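Local coordinates for substrate binding periplasmic protein (Ralstonia solanacearum, PDB 3LOP), which probably binds leucine or related amino acids in the periplasm and hands them to an ABC transporter for uptake, at residues A84-E87 with A88-E92; P105-A109 with S110-T114. All coordinates share one frame; numbering follows the deposited sequence.

Contact 1 of 2, residues A84-E87 with A88-E92; sequences ANVE and ALMRE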
loop_
_atom_site.group_PDB
_atom_site.type_symbol
_atom_site.label_atom_id
_atom_site.label_comp_id
_atom_site.label_asym_id
_atom_site.label_seq_id
_atom_site.Cartn_x
_atom_site.Cartn_y
_atom_site.Cartn_z
ATOM N N ALA A 84 -8.730 -8.173 -1.796
ATOM C CA ALA A 84 -9.946 -8.774 -2.340
ATOM C C ALA A 84 -10.498 -7.955 -3.502
ATOM O O ALA A 84 -11.010 -8.508 -4.474
ATOM C CB ALA A 84 -11.010 -8.910 -1.245
ATOM N N ASN A 85 -10.383 -6.635 -3.401
ATOM C CA ASN A 85 -10.883 -5.748 -4.441
ATOM C C ASN A 85 -10.119 -5.919 -5.748
ATOM O O ASN A 85 -10.718 -6.037 -6.813
ATOM C CB ASN A 85 -10.808 -4.293 -3.967
ATOM C CG ASN A 85 -11.643 -4.047 -2.722
ATOM O OD1 ASN A 85 -12.696 -3.404 -2.775
ATOM N ND2 ASN A 85 -11.183 -4.568 -1.595
ATOM N N VAL A 86 -8.794 -5.942 -5.670
ATOM C CA VAL A 86 -7.998 -6.106 -6.873
ATOM C C VAL A 86 -8.168 -7.508 -7.447
ATOM O O VAL A 86 -8.255 -7.675 -8.660
ATOM C CB VAL A 86 -6.506 -5.845 -6.607
ATOM C CG1 VAL A 86 -5.708 -6.073 -7.886
ATOM C CG2 VAL A 86 -6.312 -4.420 -6.113
ATOM N N GLU A 87 -8.221 -8.516 -6.582
ATOM C CA GLU A 87 -8.386 -9.881 -7.070
ATOM C C GLU A 87 -9.712 -10.038 -7.811
ATOM O O GLU A 87 -9.814 -10.847 -8.734
ATOM C CB GLU A 87 -8.262 -10.889 -5.918
ATOM C CG GLU A 87 -6.861 -10.908 -5.308
ATOM C CD GLU A 87 -6.651 -12.007 -4.280
ATOM O OE1 GLU A 87 -7.643 -12.482 -3.690
ATOM O OE2 GLU A 87 -5.482 -12.385 -4.047
ATOM N N ALA A 88 -10.719 -9.255 -7.427
ATOM C CA ALA A 88 -12.011 -9.314 -8.108
ATOM C C ALA A 88 -11.862 -8.692 -9.499
ATOM O O ALA A 88 -12.414 -9.194 -10.478
ATOM C CB ALA A 88 -13.077 -8.574 -7.303
ATOM N N LEU A 89 -11.112 -7.598 -9.594
ATOM C CA LEU A 89 -10.898 -6.962 -10.891
ATOM C C LEU A 89 -10.211 -7.942 -11.835
ATOM O O LEU A 89 -10.496 -7.970 -13.031
ATOM C CB LEU A 89 -10.029 -5.710 -10.754
ATOM C CG LEU A 89 -10.640 -4.505 -10.038
ATOM C CD1 LEU A 89 -9.590 -3.410 -9.888
ATOM C CD2 LEU A 89 -11.833 -3.992 -10.826
HETATM N N MSE A 90 -9.299 -8.743 -11.293
HETATM C CA MSE A 90 -8.575 -9.723 -12.095
HETATM C C MSE A 90 -9.486 -10.902 -12.439
HETATM O O MSE A 90 -9.677 -11.237 -13.608
HETATM C CB MSE A 90 -7.341 -10.226 -11.330
HETATM C CG MSE A 90 -6.361 -9.125 -10.932
HETATM SE SE MSE A 90 -4.736 -9.768 -10.074
HETATM C CE MSE A 90 -5.450 -10.297 -8.375
ATOM N N ARG A 91 -10.058 -11.513 -11.409
ATOM C CA ARG A 91 -10.936 -12.667 -11.567
ATOM C C ARG A 91 -12.127 -12.424 -12.489
ATOM O O ARG A 91 -12.445 -13.259 -13.338
ATOM C CB ARG A 91 -11.445 -13.112 -10.194
ATOM C CG ARG A 91 -12.342 -14.338 -10.218
ATOM C CD ARG A 91 -12.918 -14.631 -8.841
ATOM N NE ARG A 91 -11.879 -14.726 -7.817
ATOM C CZ ARG A 91 -11.653 -13.802 -6.887
ATOM N NH1 ARG A 91 -12.395 -12.704 -6.841
ATOM N NH2 ARG A 91 -10.680 -13.976 -6.002
ATOM N N GLU A 92 -12.787 -11.284 -12.319
ATOM C CA GLU A 92 -13.954 -10.960 -13.128
ATOM C C GLU A 92 -13.613 -10.412 -14.514
ATOM O O GLU A 92 -14.507 -10.088 -15.296
ATOM C CB GLU A 92 -14.855 -9.994 -12.358
ATOM C CG GLU A 92 -15.435 -10.635 -11.104
ATOM C CD GLU A 92 -16.314 -9.701 -10.306
ATOM O OE1 GLU A 92 -17.208 -9.069 -10.904
ATOM O OE2 GLU A 92 -16.117 -9.611 -9.074
HETATM O O HOH W 1 -12.083 -11.095 -4.375
HETATM O O HOH W 2 -10.201 -12.507 -3.083
#
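Glu87 meets Met90 and Arg91 one turn further along helix 83-91. Three kinds of interaction tie these turns together. Backbone bonds run from Ala88 N to Ala84 O, Leu89 N to Asn85 O, Met90 N to Val86 O and Arg91 N to Glu87 O. The last is the shortest at 2.8 Å and nearly straight, with an N-H...O angle of 167°.

Apolar packing centres on the selenomethionine Met90. Its chain runs extended past CG and then folds at SE (chi3 -72°), which lays Met90 CE against the Glu87 side chain, 3.4 Å from Glu87 CG. On the other side, Met90 CE is a looser 4.3 Å from Val86 CG1. Leu89 and Ala88 face helix 58-71, on Val65 and Ile58 respectively.

The polar part is mediated by water. The Arg91 chain bends at chi3, bringing the guanidinium back over the turn so that Glu87 O lies over one face, offset toward the rim. Its plane stands 86° from the Glu87 carboxylate, and Arg91 NH2 stays 4.1 Å from Glu87 OE1, beyond a salt bridge. One water, in the guanidinium plane, accepts from Arg91 NH1 and donates to Ala84 O at 2.8 Å. A second donates to Glu87 OE1 at 2.6 Å and accepts a weak bond from Arg91 NH2.

Glu87 OE2 is taken by Ser111 OG. The carboxylate is thus divided between a direct bond to the neighbouring loop and a hydrated link to Arg91, whose positive charge probably helps to keep it ionised.

Contact 2 of 2, residues P105-A109 with S110-T114; sequences PATGA and SSMTT. With LEU (leucine), chain B.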
loop_
_atom_site.group_PDB
_atom_site.type_symbol
_atom_site.label_atom_id
_atom_site.label_comp_id
_atom_site.label_asym_id
_atom_site.label_seq_id
_atom_site.Cartn_x
_atom_site.Cartn_y
_atom_site.Cartn_z
ATOM N N PRO A 105 -1.009 -1.235 -7.567
ATOM C CA PRO A 105 -2.136 -1.591 -6.701
ATOM C C PRO A 105 -1.655 -1.405 -5.260
ATOM O O PRO A 105 -0.522 -1.765 -4.928
ATOM C CB PRO A 105 -2.403 -3.054 -7.063
ATOM C CG PRO A 105 -1.067 -3.544 -7.579
ATOM C CD PRO A 105 -0.588 -2.375 -8.397
ATOM N N ALA A 106 -2.505 -0.832 -4.416
ATOM C CA ALA A 106 -2.137 -0.555 -3.028
ATOM C C ALA A 106 -2.130 -1.762 -2.094
ATOM O O ALA A 106 -2.427 -1.643 -0.905
ATOM C CB ALA A 106 -3.047 0.535 -2.470
ATOM N N THR A 107 -1.777 -2.920 -2.637
ATOM C CA THR A 107 -1.703 -4.157 -1.871
ATOM C C THR A 107 -0.491 -4.940 -2.356
ATOM O O THR A 107 -0.184 -4.941 -3.547
ATOM C CB THR A 107 -2.976 -5.023 -2.056
ATOM O OG1 THR A 107 -2.663 -6.397 -1.788
ATOM C CG2 THR A 107 -3.520 -4.892 -3.470
ATOM N N GLY A 108 0.202 -5.594 -1.430
ATOM C CA GLY A 108 1.370 -6.373 -1.798
ATOM C C GLY A 108 1.088 -7.864 -1.868
ATOM O O GLY A 108 1.996 -8.681 -1.727
ATOM N N ALA A 109 -0.171 -8.227 -2.092
ATOM C CA ALA A 109 -0.548 -9.635 -2.174
ATOM C C ALA A 109 0.265 -10.371 -3.236
ATOM O O ALA A 109 0.668 -9.785 -4.241
ATOM C CB ALA A 109 -2.035 -9.760 -2.474
ATOM N N SER A 110 0.488 -11.663 -3.014
ATOM C CA SER A 110 1.265 -12.477 -3.943
ATOM C C SER A 110 0.620 -12.573 -5.322
ATOM O O SER A 110 1.303 -12.782 -6.322
ATOM C CB SER A 110 1.466 -13.884 -3.371
ATOM O OG SER A 110 0.228 -14.542 -3.154
ATOM N N SER A 111 -0.696 -12.412 -5.368
ATOM C CA SER A 111 -1.423 -12.491 -6.625
ATOM C C SER A 111 -1.190 -11.291 -7.535
ATOM O O SER A 111 -1.536 -11.334 -8.714
ATOM C CB SER A 111 -2.920 -12.643 -6.343
ATOM O OG SER A 111 -3.395 -11.579 -5.538
HETATM N N MSE A 112 -0.601 -10.223 -7.002
HETATM C CA MSE A 112 -0.358 -9.025 -7.802
HETATM C C MSE A 112 0.627 -9.225 -8.952
HETATM O O MSE A 112 0.669 -8.419 -9.882
HETATM C CB MSE A 112 0.120 -7.872 -6.911
HETATM C CG MSE A 112 -0.894 -7.425 -5.858
HETATM SE SE MSE A 112 -2.621 -6.939 -6.603
HETATM C CE MSE A 112 -3.701 -8.324 -5.801
ATOM N N THR A 113 1.409 -10.298 -8.897
ATOM C CA THR A 113 2.387 -10.575 -9.946
ATOM C C THR A 113 1.920 -11.670 -10.903
ATOM O O THR A 113 2.733 -12.273 -11.606
ATOM C CB THR A 113 3.744 -11.005 -9.342
ATOM O OG1 THR A 113 3.534 -12.078 -8.414
ATOM C CG2 THR A 113 4.406 -9.840 -8.622
ATOM N N THR A 114 0.614 -11.912 -10.949
ATOM C CA THR A 114 0.076 -12.966 -11.808
ATOM C C THR A 114 -0.892 -12.520 -12.902
ATOM O O THR A 114 -1.586 -13.352 -13.487
ATOM C CB THR A 114 -0.635 -14.037 -10.963
ATOM O OG1 THR A 114 -1.818 -13.476 -10.382
ATOM C CG2 THR A 114 0.282 -14.533 -9.852
HETATM N N LEU B . -4.763 -2.503 0.162
HETATM C CA LEU B . -5.177 -2.559 1.592
HETATM C C LEU B . -4.600 -1.377 2.347
HETATM O O LEU B . -5.156 -1.053 3.415
HETATM C CB LEU B . -4.676 -3.852 2.209
HETATM C CG LEU B . -5.059 -4.966 1.242
HETATM C CD1 LEU B . -3.994 -5.966 1.158
HETATM C CD2 LEU B . -6.336 -5.579 1.657
HETATM O OXT LEU B . -3.601 -0.799 1.861
#
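The flat group that takes part is the Ala109 carbonyl: Met112 N donates to Ala109 O at 3.1 Å from above the carbonyl plane, 54° out of it. This bond to the third residue back opens the 3-10 turn 110-112.

The selenomethionine Met112 fills the inside of the bend. Its chain folds at chi2 (-55°) and turns SE back toward the earlier residues. Met112 SE sits 3.9 Å from both CB and CG of Pro105, an apolar contact with the edge of the puckered ring. The chain crosses Thr107 at about a right angle, and Met112 SE is 3.8 Å from Thr107 CG2. Met112 CE reaches Ala109 CB at 4.0 Å, while Val86 and Met90 of helix 83-91 touch the same side chain from outside the loop.

Thr107 works on two sides. With OG1 anti to the backbone nitrogen (chi1 156°), the hydroxyl accepts from Ala109 N at 3.1 Å, forming an ST turn, and is also hydrogen-bonded to Thr83 OG1. Thr107 OG1 also stands 3.3 Å from CD1 of the bound leucine. Next to it, Ala106 O receives the leucine ammonium nitrogen at 2.7 Å, and Arg285 adds a weak bond to that oxygen; Ala106 also belongs to the magnesium site, with Lys122 and Tyr125. Further on, Ser110 N is hydrogen-bonded to Glu156, and Thr114 OG1 donates to Ser111 O at 2.7 Å.

The bend therefore has a polar rim at the ligand and an oily interior. Ala106 O is aimed at the amino group, as expected of a pocket reading the backbone end of an amino acid, while Met112 packs behind Thr107, one of the residues lining the site.

Contact 1 comes first along the chain, on helix 83-91 after strand 74-78. Contact 2 follows in the loop between strands 102-103 and 118-119, so both belong to the lobe built on the five-stranded parallel sheet. Their centres are 11 Å apart, and they touch directly, joined by the Glu87-Ser111 pair and by packing of Val86 and Met90 on Met112. Thr83 at the start of the helix and Ala106 and Thr107 in the loop all line the leucine pocket. The joined helix and loop thus contribute part of the lining of the ligand site, consistent with a two-lobed periplasmic binding protein.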